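Local atomic coordinates of probable transcriptional regulator (Pseudomonas aeruginosa, PDB entry 2ESN), a protein that probably acts as a LysR-type transcriptional regulator, binding DNA through a helix-turn-helix domain and sensing an as yet unidentified small molecule through a second domain. Residues R8-L12 with N13-V17; G46-R49 with Q50-D54; P117-M120 with N121-H125; E144-S148 with G149-F153. All coordinates share one frame; numbering follows the deposited sequence.

Contact 1. Residues R8-L12 with N13-V17; sequences RRLDL and NLLLV
Above the plane of the Asp11 carboxylate sits the backbone N of Asn13, which donates to Asp11 OD2 at 3.1 Å, 37° out of that plane. The Asn13 amide stands nearly upright to it, the two flat groups 80° apart. The other oxygen, OD1, makes a salt bridge with Arg47 of helix 38-52, and Asn13 of the second subunit also lies against the carboxylate. CG of Asp11 is turned away from its own backbone N (chi1 -174°), which lets the carboxylate reach forward to the residue two places on. That bond makes an Asx turn, leading the chain into helix 15-24 of the LysR-type helix-turn-helix domain. Two backbone bonds tighten the bend: Leu14 N to Asp11 O at 2.9 Å and Leu15 N to Leu12 O at 3.0 Å. Behind them is an apolar cluster. Leu15 CD1 is the shared point, 4.0 Å from Leu10 CD2, whose side chain runs at about a right angle to it, and 4.0 Å from Leu12 CD2, whose side chain lies alongside and points the same way. Leu14 CD1 rests on Asp11 CB at 4.0 Å. Farther out, Leu12 packs on Leu12 of the second subunit, and Leu15 touches Val77 of helix 68-87.

Contact 2. Residues G46-R49 with Q50-D54; sequences GRLR and QGLDD
Gly51 N donates to Arg47 O at 2.7 Å and Leu52 N to Leu48 O at 2.9 Å, the last regular turns of helix 38-52 before a Schellman motif ends it. Asp53 is the C-prime residue with positive phi (45°), which swings the chain round for Asp54 N to reach Arg49 O at 3.1 Å, in the carbonyl plane and on a lone pair. The companion bond, Asp53 N to Gln50 O, is weak. Returning over the helix end, Asp54 O comes within 3.1 Å of Arg49 CA in a CA-H...O contact. On the buried side Leu48 CD1 meets Leu52 CD1 at 3.7 Å, the two side chains side by side and pointing the same way. In the next shell, Arg49 runs extended from CG to NE and grips the carbonyls of Glu55 and Phe57, while Asp54 OD2 takes Leu56 N and Thr67 OG1, so both ends of the reversal are tied to what follows it. Asp53 forms a salt bridge with Arg92 of the second subunit, and Leu52 O accepts from Trp91 of that subunit. By family, this helix is probably the DNA-recognition helix. The Gln50 chain, bent at chi2 (-52°), folds back over the turn before, where one water donates to Gly46 O at 2.5 Å and accepts from Gln50 NE2 at 2.8 Å.

Contact 3. Residues P117-M120 with N121-H125; sequences PPLM and NRLQH
Leu119 O is gripped by two backbone N-H groups: Leu123 N comes in almost straight at 2.9 Å (N-H...O 176°), while Arg122 N adds only a weak bond at 3.3 Å. Arg122 N also has a weak bond to Pro118 O, so its hydrogen is shared between two carbonyls. On either side the ladder is firmer, with Asn121 N on Pro117 O and Gln124 N on Met120 O, both at 3.0 Å. Neither Pro117 nor Pro118 can donate to the turn before, and helix 109-126 is kinked there. The buried flank is carried by Leu119 and Leu123, which cross obliquely with Leu119 CD2 3.7 Å from Leu123 CD1. Met120, bent at chi2 (-54°), brings SD to 4.3 Å from Leu123 CB; the further bend at chi3 only turns CE. Gln124 holds CG between the backbone N and the carbonyl carbon (chi1 71°). This bends its amide back along the helix, where NE2 donates to Asn121 O at 2.9 Å with that oxygen close to the amide plane. The helix belongs to the beta-alpha-beta unit of strands 102-107 and 131-136. Leu119 and Met120 pack on Leu132 of the second of these strands, and Leu123 on Trp296 and Met297 of helix 293-303. Since Gln124 OE1 accepts from Asp247 N of the third subunit, both ends of this amide are engaged: the bond to Asn121 O fixes its rotation and leaves the oxygen facing the neighbouring chain.

Contact 4. Residues E144-S148 with G149-F153; sequences EALAS and GRIDF
Leu146 carries CG anti to its carbonyl carbon (chi1 -62°), and Ile151 holds CG1 anti to its own (chi1 -79°), which sets CG2 anti to the backbone N and against Leu146 CD2 at 3.5 Å. The other branch of Ile151 turns to the helix itself, with CD1 lying 3.6 Å from Ala145 CB. One isoleucine therefore spans two successive residues of the last turn, CG2 on the leucine and CD1 on the alanine. The backbone follows suit: Leu146 CA makes a nearly linear CA-H...O contact with Ile151 O at 3.5 Å. The reversal happens at Gly149, where the backbone takes positive phi (65°), a conformation that favours glycine. Two bonds reach back into the helix, Gly149 N to Leu146 O at 2.8 Å and Ile151 N to Ala145 O at 3.3 Å, both donors standing well above the carbonyl planes. Arg150 bends at chi3 and folds its guanidinium back beside the helix, so that Ala145 CA lies at its edge. Beyond the turn Asp152 points away into the domain, where Arg101, His294 and the backbone N of Val104 hold its carboxylate, and the ring of Phe153 stacks on that of His294. Ending helix 143-148 in this way is a Schellman motif, here the passage from helix to strand 153-157, which runs parallel to strand 102-107 in the alpha/beta, periplasmic-binding-protein-like fold of the LysR substrate-binding domain.

How the contacts relate
All four contacts are local, within a helix or at a helix end, and follow one another along the chain in numerical order. Contacts 1 and 2 belong to the helix-turn-helix part, their centres 10 Å apart, and touch directly, the loop before helix 15-24 being joined to helix 38-52 by leucine packing as well as by charge. Both also meet the second subunit. Contacts 3 and 4 lie in the substrate-binding domain, centres 23 Å apart, flanking strands of one mixed sheet without touching; contact 3 faces the third subunit instead. Between the two pairs the centres are 34 to 51 Å apart, in keeping with separate DNA-binding and effector-sensing domains.

Contact 1. Residues R8-L12 with N13-V17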
loop_
_atom_site.group_PDB
_atom_site.type_symbol
_atom_site.label_atom_id
_atom_site.label_comp_id
_atom_site.label_asym_id
_atom_site.label_seq_id
_atom_site.Cartn_x
_atom_site.Cartn_y
_atom_site.Cartn_z
ATOM N N ARG C 8 -33.207 -1.295 -6.935
ATOM C CA ARG C 8 -33.646 -1.983 -8.127
ATOM C C ARG C 8 -35.111 -1.652 -8.355
ATOM O O ARG C 8 -35.568 -1.610 -9.478
ATOM C CB ARG C 8 -33.381 -3.507 -8.006
ATOM C CG ARG C 8 -34.019 -4.288 -9.096
ATOM C CD ARG C 8 -33.158 -4.307 -10.380
ATOM N NE ARG C 8 -33.953 -3.976 -11.563
ATOM C CZ ARG C 8 -34.944 -4.717 -12.066
ATOM N NH1 ARG C 8 -35.277 -5.899 -11.528
ATOM N NH2 ARG C 8 -35.604 -4.273 -13.123
ATOM N N ARG C 9 -35.827 -1.378 -7.278
ATOM C CA ARG C 9 -37.254 -1.073 -7.305
ATOM C C ARG C 9 -37.595 0.395 -7.662
ATOM O O ARG C 9 -38.661 0.688 -8.177
ATOM C CB ARG C 9 -37.852 -1.370 -5.929
ATOM C CG ARG C 9 -39.325 -1.677 -6.000
ATOM C CD ARG C 9 -39.519 -3.166 -6.255
ATOM N NE ARG C 9 -40.606 -3.489 -7.196
ATOM C CZ ARG C 9 -41.893 -3.655 -6.871
ATOM N NH1 ARG C 9 -42.765 -3.983 -7.827
ATOM N NH2 ARG C 9 -42.328 -3.488 -5.614
ATOM N N LEU C 10 -36.691 1.308 -7.385
ATOM C CA LEU C 10 -36.975 2.730 -7.529
ATOM C C LEU C 10 -36.543 3.191 -8.912
ATOM O O LEU C 10 -35.435 2.868 -9.386
ATOM C CB LEU C 10 -36.242 3.491 -6.435
ATOM C CG LEU C 10 -36.502 4.986 -6.170
ATOM C CD1 LEU C 10 -37.946 5.300 -5.751
ATOM C CD2 LEU C 10 -35.470 5.542 -5.213
ATOM N N ASP C 11 -37.403 3.968 -9.563
ATOM C CA ASP C 11 -36.921 4.729 -10.719
ATOM C C ASP C 11 -35.984 5.827 -10.216
ATOM O O ASP C 11 -36.417 6.924 -9.862
ATOM C CB ASP C 11 -38.070 5.311 -11.498
ATOM C CG ASP C 11 -37.613 5.990 -12.773
ATOM O OD1 ASP C 11 -38.462 6.294 -13.601
ATOM O OD2 ASP C 11 -36.422 6.223 -12.956
ATOM N N LEU C 12 -34.689 5.504 -10.196
ATOM C CA LEU C 12 -33.640 6.429 -9.807
ATOM C C LEU C 12 -33.643 7.831 -10.468
ATOM O O LEU C 12 -33.079 8.793 -9.901
ATOM C CB LEU C 12 -32.257 5.741 -10.006
ATOM C CG LEU C 12 -32.070 4.422 -9.203
ATOM C CD1 LEU C 12 -30.689 3.801 -9.403
ATOM C CD2 LEU C 12 -32.364 4.587 -7.711
ATOM N N ASN C 13 -34.199 7.951 -11.670
ATOM C CA ASN C 13 -34.245 9.246 -12.340
ATOM C C ASN C 13 -35.115 10.192 -11.571
ATOM O O ASN C 13 -34.877 11.404 -11.632
ATOM C CB ASN C 13 -34.787 9.188 -13.783
ATOM C CG ASN C 13 -33.960 8.353 -14.655
ATOM O OD1 ASN C 13 -34.423 7.326 -15.204
ATOM N ND2 ASN C 13 -32.723 8.727 -14.791
ATOM N N LEU C 14 -36.103 9.650 -10.854
ATOM C CA LEU C 14 -36.962 10.483 -9.981
ATOM C C LEU C 14 -36.206 11.115 -8.854
ATOM O O LEU C 14 -36.722 12.016 -8.210
ATOM C CB LEU C 14 -38.040 9.652 -9.341
ATOM C CG LEU C 14 -39.098 8.998 -10.262
ATOM C CD1 LEU C 14 -40.021 8.117 -9.415
ATOM C CD2 LEU C 14 -39.895 10.033 -11.091
ATOM N N LEU C 15 -35.001 10.625 -8.568
ATOM C CA LEU C 15 -34.188 11.219 -7.477
ATOM C C LEU C 15 -33.548 12.537 -7.870
ATOM O O LEU C 15 -33.160 13.312 -6.992
ATOM C CB LEU C 15 -33.106 10.273 -6.968
ATOM C CG LEU C 15 -33.650 9.085 -6.196
ATOM C CD1 LEU C 15 -32.515 8.155 -5.913
ATOM C CD2 LEU C 15 -34.381 9.473 -4.897
ATOM N N LEU C 16 -33.388 12.806 -9.157
ATOM C CA LEU C 16 -32.945 14.175 -9.541
ATOM C C LEU C 16 -34.025 15.188 -9.296
ATOM O O LEU C 16 -33.695 16.373 -9.190
ATOM C CB LEU C 16 -32.616 14.330 -11.029
ATOM C CG LEU C 16 -31.553 13.347 -11.464
ATOM C CD1 LEU C 16 -31.621 13.338 -12.944
ATOM C CD2 LEU C 16 -30.248 13.917 -10.936
ATOM N N VAL C 17 -35.307 14.747 -9.334
ATOM C CA VAL C 17 -36.467 15.645 -9.100
ATOM C C VAL C 17 -36.521 15.919 -7.608
ATOM O O VAL C 17 -36.607 17.073 -7.158
ATOM C CB VAL C 17 -37.815 14.991 -9.645
ATOM C CG1 VAL C 17 -38.995 15.768 -9.225
ATOM C CG2 VAL C 17 -37.801 14.905 -11.165
#

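Contact 2. Residues G46-R49 with Q50-D54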
loop_
_atom_site.group_PDB
_atom_site.type_symbol
_atom_site.label_atom_id
_atom_site.label_comp_id
_atom_site.label_asym_id
_atom_site.label_seq_id
_atom_site.Cartn_x
_atom_site.Cartn_y
_atom_site.Cartn_z
ATOM N N GLY C 46 -45.315 13.174 -8.260
ATOM C CA GLY C 46 -46.380 12.264 -7.922
ATOM C C GLY C 46 -45.889 10.822 -7.903
ATOM O O GLY C 46 -46.194 10.093 -6.983
ATOM N N ARG C 47 -45.141 10.417 -8.932
ATOM C CA ARG C 47 -44.532 9.107 -8.957
ATOM C C ARG C 47 -43.566 8.843 -7.775
ATOM O O ARG C 47 -43.548 7.741 -7.221
ATOM C CB ARG C 47 -43.823 8.897 -10.291
ATOM C CG ARG C 47 -44.755 8.916 -11.503
ATOM C CD ARG C 47 -43.902 8.775 -12.723
ATOM N NE ARG C 47 -43.004 7.646 -12.472
ATOM C CZ ARG C 47 -41.850 7.429 -13.103
ATOM N NH1 ARG C 47 -41.464 8.247 -14.066
ATOM N NH2 ARG C 47 -41.117 6.358 -12.794
ATOM N N LEU C 48 -42.747 9.842 -7.421
ATOM C CA LEU C 48 -41.810 9.695 -6.348
ATOM C C LEU C 48 -42.591 9.583 -5.043
ATOM O O LEU C 48 -42.204 8.787 -4.164
ATOM C CB LEU C 48 -40.788 10.872 -6.310
ATOM C CG LEU C 48 -39.526 10.589 -5.440
ATOM C CD1 LEU C 48 -38.870 9.212 -5.770
ATOM C CD2 LEU C 48 -38.482 11.600 -5.590
ATOM N N ARG C 49 -43.684 10.326 -4.871
ATOM C CA ARG C 49 -44.476 10.188 -3.632
ATOM C C ARG C 49 -45.064 8.746 -3.490
ATOM O O ARG C 49 -45.181 8.205 -2.394
ATOM C CB ARG C 49 -45.633 11.187 -3.590
ATOM C CG ARG C 49 -45.219 12.644 -3.442
ATOM C CD ARG C 49 -46.414 13.615 -3.559
ATOM N NE ARG C 49 -46.056 14.926 -2.952
ATOM C CZ ARG C 49 -46.491 16.120 -3.362
ATOM N NH1 ARG C 49 -47.306 16.214 -4.403
ATOM N NH2 ARG C 49 -46.095 17.222 -2.722
ATOM N N GLN C 50 -45.452 8.167 -4.603
ATOM C CA GLN C 50 -45.902 6.769 -4.645
ATOM C C GLN C 50 -44.736 5.821 -4.420
ATOM O O GLN C 50 -44.877 4.914 -3.628
ATOM C CB GLN C 50 -46.584 6.466 -5.956
ATOM C CG GLN C 50 -47.903 7.240 -6.158
ATOM C CD GLN C 50 -48.856 7.104 -5.004
ATOM O OE1 GLN C 50 -49.060 6.024 -4.488
ATOM N NE2 GLN C 50 -49.466 8.210 -4.601
ATOM N N GLY C 51 -43.582 6.069 -5.049
ATOM C CA GLY C 51 -42.384 5.277 -4.807
ATOM C C GLY C 51 -41.846 5.239 -3.360
ATOM O O GLY C 51 -41.191 4.258 -2.975
ATOM N N LEU C 52 -42.072 6.307 -2.579
ATOM C CA LEU C 52 -41.501 6.428 -1.251
ATOM C C LEU C 52 -42.601 6.359 -0.253
ATOM O O LEU C 52 -42.353 6.379 0.971
ATOM C CB LEU C 52 -40.684 7.721 -1.117
ATOM C CG LEU C 52 -39.439 7.612 -1.991
ATOM C CD1 LEU C 52 -38.645 8.906 -2.060
ATOM C CD2 LEU C 52 -38.522 6.449 -1.486
ATOM N N ASP C 53 -43.827 6.247 -0.784
ATOM C CA ASP C 53 -45.023 6.244 0.018
ATOM C C ASP C 53 -44.968 7.349 1.092
ATOM O O ASP C 53 -45.081 7.088 2.302
ATOM C CB ASP C 53 -45.228 4.863 0.652
ATOM C CG ASP C 53 -46.550 4.757 1.359
ATOM O OD1 ASP C 53 -47.545 5.324 0.865
ATOM O OD2 ASP C 53 -46.585 4.084 2.399
ATOM N N ASP C 54 -44.851 8.601 0.633
ATOM C CA ASP C 54 -44.716 9.756 1.514
ATOM C C ASP C 54 -44.970 10.975 0.591
ATOM O O ASP C 54 -44.699 10.908 -0.620
ATOM C CB ASP C 54 -43.285 9.782 2.114
ATOM C CG ASP C 54 -43.102 10.851 3.241
ATOM O OD1 ASP C 54 -43.385 10.546 4.415
ATOM O OD2 ASP C 54 -42.644 11.995 2.968
HETATM O O HOH W 1 -48.424 10.426 -5.930
#

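Contact 3. Residues P117-M120 with N121-H125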
loop_
_atom_site.group_PDB
_atom_site.type_symbol
_atom_site.label_atom_id
_atom_site.label_comp_id
_atom_site.label_asym_id
_atom_site.label_seq_id
_atom_site.Cartn_x
_atom_site.Cartn_y
_atom_site.Cartn_z
ATOM N N PRO C 117 5.336 29.952 -13.444
ATOM C CA PRO C 117 5.239 31.409 -13.680
ATOM C C PRO C 117 4.696 31.788 -15.055
ATOM O O PRO C 117 3.718 32.541 -15.102
ATOM C CB PRO C 117 6.697 31.902 -13.435
ATOM C CG PRO C 117 7.157 30.857 -12.218
ATOM C CD PRO C 117 6.670 29.583 -12.876
ATOM N N PRO C 118 5.303 31.286 -16.151
ATOM C CA PRO C 118 4.733 31.666 -17.436
ATOM C C PRO C 118 3.398 30.978 -17.778
ATOM O O PRO C 118 2.569 31.567 -18.486
ATOM C CB PRO C 118 5.826 31.290 -18.452
ATOM C CG PRO C 118 6.594 30.130 -17.831
ATOM C CD PRO C 118 6.511 30.424 -16.296
ATOM N N LEU C 119 3.205 29.754 -17.307
ATOM C CA LEU C 119 1.971 29.022 -17.600
ATOM C C LEU C 119 0.812 29.739 -16.931
ATOM O O LEU C 119 -0.168 30.027 -17.581
ATOM C CB LEU C 119 2.022 27.602 -17.027
ATOM C CG LEU C 119 1.213 26.462 -17.687
ATOM C CD1 LEU C 119 0.639 25.385 -16.685
ATOM C CD2 LEU C 119 0.328 26.667 -18.961
ATOM N N MET C 120 0.934 30.022 -15.645
ATOM C CA MET C 120 -0.131 30.672 -14.933
ATOM C C MET C 120 -0.284 32.168 -15.244
ATOM O O MET C 120 -1.346 32.743 -15.066
ATOM C CB MET C 120 -0.055 30.369 -13.461
ATOM C CG MET C 120 -0.095 28.791 -13.133
ATOM S SD MET C 120 -1.436 27.845 -13.799
ATOM C CE MET C 120 -2.755 28.552 -13.009
ATOM N N ASN C 121 0.782 32.793 -15.727
ATOM C CA ASN C 121 0.691 34.143 -16.225
ATOM C C ASN C 121 -0.376 34.211 -17.342
ATOM O O ASN C 121 -1.105 35.184 -17.411
ATOM C CB ASN C 121 2.048 34.598 -16.812
ATOM C CG ASN C 121 1.956 36.015 -17.334
ATOM O OD1 ASN C 121 1.778 36.981 -16.550
ATOM N ND2 ASN C 121 1.811 36.122 -18.599
ATOM N N ARG C 122 -0.370 33.219 -18.243
ATOM C CA ARG C 122 -1.334 33.111 -19.299
ATOM C C ARG C 122 -2.698 32.596 -18.747
ATOM O O ARG C 122 -3.746 33.235 -18.925
ATOM C CB ARG C 122 -0.803 32.153 -20.388
ATOM C CG ARG C 122 -1.815 31.927 -21.520
ATOM C CD ARG C 122 -1.459 30.686 -22.361
ATOM N NE ARG C 122 -0.195 30.881 -23.075
ATOM C CZ ARG C 122 0.347 29.959 -23.870
ATOM N NH1 ARG C 122 -0.256 28.774 -24.014
ATOM N NH2 ARG C 122 1.500 30.210 -24.488
ATOM N N LEU C 123 -2.685 31.422 -18.104
ATOM C CA LEU C 123 -3.942 30.745 -17.678
ATOM C C LEU C 123 -4.833 31.515 -16.750
ATOM O O LEU C 123 -6.102 31.385 -16.813
ATOM C CB LEU C 123 -3.679 29.315 -17.163
ATOM C CG LEU C 123 -3.044 28.323 -18.168
ATOM C CD1 LEU C 123 -3.156 26.853 -17.642
ATOM C CD2 LEU C 123 -3.617 28.393 -19.578
ATOM N N GLN C 124 -4.245 32.342 -15.886
ATOM C CA GLN C 124 -5.068 33.239 -15.063
ATOM C C GLN C 124 -6.068 34.097 -15.911
ATOM O O GLN C 124 -7.101 34.485 -15.427
ATOM C CB GLN C 124 -4.220 34.170 -14.153
ATOM C CG GLN C 124 -3.506 35.225 -14.958
ATOM C CD GLN C 124 -2.571 36.087 -14.179
ATOM O OE1 GLN C 124 -2.730 36.332 -12.993
ATOM N NE2 GLN C 124 -1.511 36.508 -14.860
ATOM N N HIS C 125 -5.734 34.370 -17.162
ATOM C CA HIS C 125 -6.568 35.187 -18.056
ATOM C C HIS C 125 -7.372 34.276 -18.938
ATOM O O HIS C 125 -8.553 34.458 -19.060
ATOM C CB HIS C 125 -5.699 36.130 -18.956
ATOM C CG HIS C 125 -4.933 37.171 -18.182
ATOM N ND1 HIS C 125 -5.559 38.115 -17.397
ATOM C CD2 HIS C 125 -3.602 37.331 -17.974
ATOM C CE1 HIS C 125 -4.643 38.869 -16.796
ATOM N NE2 HIS C 125 -3.449 38.408 -17.134
#

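Contact 4. Residues E144-S148 with G149-F153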
loop_
_atom_site.group_PDB
_atom_site.type_symbol
_atom_site.label_atom_id
_atom_site.label_comp_id
_atom_site.label_asym_id
_atom_site.label_seq_id
_atom_site.Cartn_x
_atom_site.Cartn_y
_atom_site.Cartn_z
ATOM N N GLU C 144 2.085 3.933 -13.491
ATOM C CA GLU C 144 0.943 3.549 -12.659
ATOM C C GLU C 144 0.009 4.773 -12.408
ATOM O O GLU C 144 -1.213 4.715 -12.684
ATOM C CB GLU C 144 1.419 2.914 -11.313
ATOM C CG GLU C 144 2.864 2.284 -11.293
ATOM C CD GLU C 144 3.387 1.932 -9.856
ATOM O OE1 GLU C 144 2.574 1.950 -8.886
ATOM O OE2 GLU C 144 4.616 1.639 -9.697
ATOM N N ALA C 145 0.594 5.881 -11.927
ATOM C CA ALA C 145 -0.193 7.015 -11.463
ATOM C C ALA C 145 -0.834 7.754 -12.643
ATOM O O ALA C 145 -1.982 8.246 -12.571
ATOM C CB ALA C 145 0.661 7.932 -10.600
ATOM N N LEU C 146 -0.079 7.799 -13.730
ATOM C CA LEU C 146 -0.539 8.343 -14.994
ATOM C C LEU C 146 -1.765 7.568 -15.560
ATOM O O LEU C 146 -2.806 8.165 -15.835
ATOM C CB LEU C 146 0.632 8.409 -16.013
ATOM C CG LEU C 146 1.843 9.306 -15.640
ATOM C CD1 LEU C 146 2.961 9.262 -16.685
ATOM C CD2 LEU C 146 1.425 10.788 -15.378
ATOM N N ALA C 147 -1.624 6.242 -15.703
ATOM C CA ALA C 147 -2.707 5.334 -16.178
ATOM C C ALA C 147 -4.019 5.588 -15.439
ATOM O O ALA C 147 -5.034 5.997 -16.046
ATOM C CB ALA C 147 -2.266 3.874 -16.034
ATOM N N SER C 148 -3.962 5.399 -14.119
ATOM C CA SER C 148 -5.056 5.698 -13.205
ATOM C C SER C 148 -5.694 7.062 -13.474
ATOM O O SER C 148 -6.882 7.281 -13.174
ATOM C CB SER C 148 -4.526 5.701 -11.751
ATOM O OG SER C 148 -3.215 5.125 -11.670
ATOM N N GLY C 149 -4.872 7.990 -13.984
ATOM C CA GLY C 149 -5.221 9.411 -14.024
ATOM C C GLY C 149 -5.368 10.039 -12.642
ATOM O O GLY C 149 -6.060 11.055 -12.492
ATOM N N ARG C 150 -4.716 9.449 -11.639
ATOM C CA ARG C 150 -4.521 10.121 -10.323
ATOM C C ARG C 150 -3.601 11.344 -10.519
ATOM O O ARG C 150 -3.676 12.311 -9.761
ATOM C CB ARG C 150 -3.854 9.178 -9.321
ATOM C CG ARG C 150 -4.404 9.154 -7.857
ATOM C CD ARG C 150 -3.590 8.097 -7.052
ATOM N NE ARG C 150 -2.943 7.184 -8.010
ATOM C CZ ARG C 150 -2.992 5.844 -8.010
ATOM N NH1 ARG C 150 -2.379 5.161 -8.986
ATOM N NH2 ARG C 150 -3.625 5.190 -7.029
ATOM N N ILE C 151 -2.745 11.258 -11.534
ATOM C CA ILE C 151 -1.862 12.321 -11.968
ATOM C C ILE C 151 -2.092 12.433 -13.484
ATOM O O ILE C 151 -2.027 11.431 -14.211
ATOM C CB ILE C 151 -0.380 11.931 -11.675
ATOM C CG1 ILE C 151 -0.025 12.144 -10.207
ATOM C CG2 ILE C 151 0.592 12.660 -12.528
ATOM C CD1 ILE C 151 1.255 11.347 -9.754
ATOM N N ASP C 152 -2.358 13.649 -13.940
ATOM C CA ASP C 152 -2.543 13.950 -15.352
ATOM C C ASP C 152 -1.209 13.909 -16.067
ATOM O O ASP C 152 -1.101 13.344 -17.130
ATOM C CB ASP C 152 -3.245 15.335 -15.514
ATOM C CG ASP C 152 -4.656 15.368 -14.892
ATOM O OD1 ASP C 152 -5.560 14.749 -15.443
ATOM O OD2 ASP C 152 -4.891 15.985 -13.839
ATOM N N PHE C 153 -0.181 14.503 -15.461
ATOM C CA PHE C 153 1.089 14.713 -16.137
ATOM C C PHE C 153 2.284 14.631 -15.177
ATOM O O PHE C 153 2.138 14.814 -13.993
ATOM C CB PHE C 153 1.144 16.131 -16.741
ATOM C CG PHE C 153 0.143 16.401 -17.815
ATOM C CD1 PHE C 153 -1.004 17.128 -17.524
ATOM C CD2 PHE C 153 0.371 15.990 -19.111
ATOM C CE1 PHE C 153 -1.938 17.429 -18.529
ATOM C CE2 PHE C 153 -0.584 16.229 -20.125
ATOM C CZ PHE C 153 -1.716 16.970 -19.853
#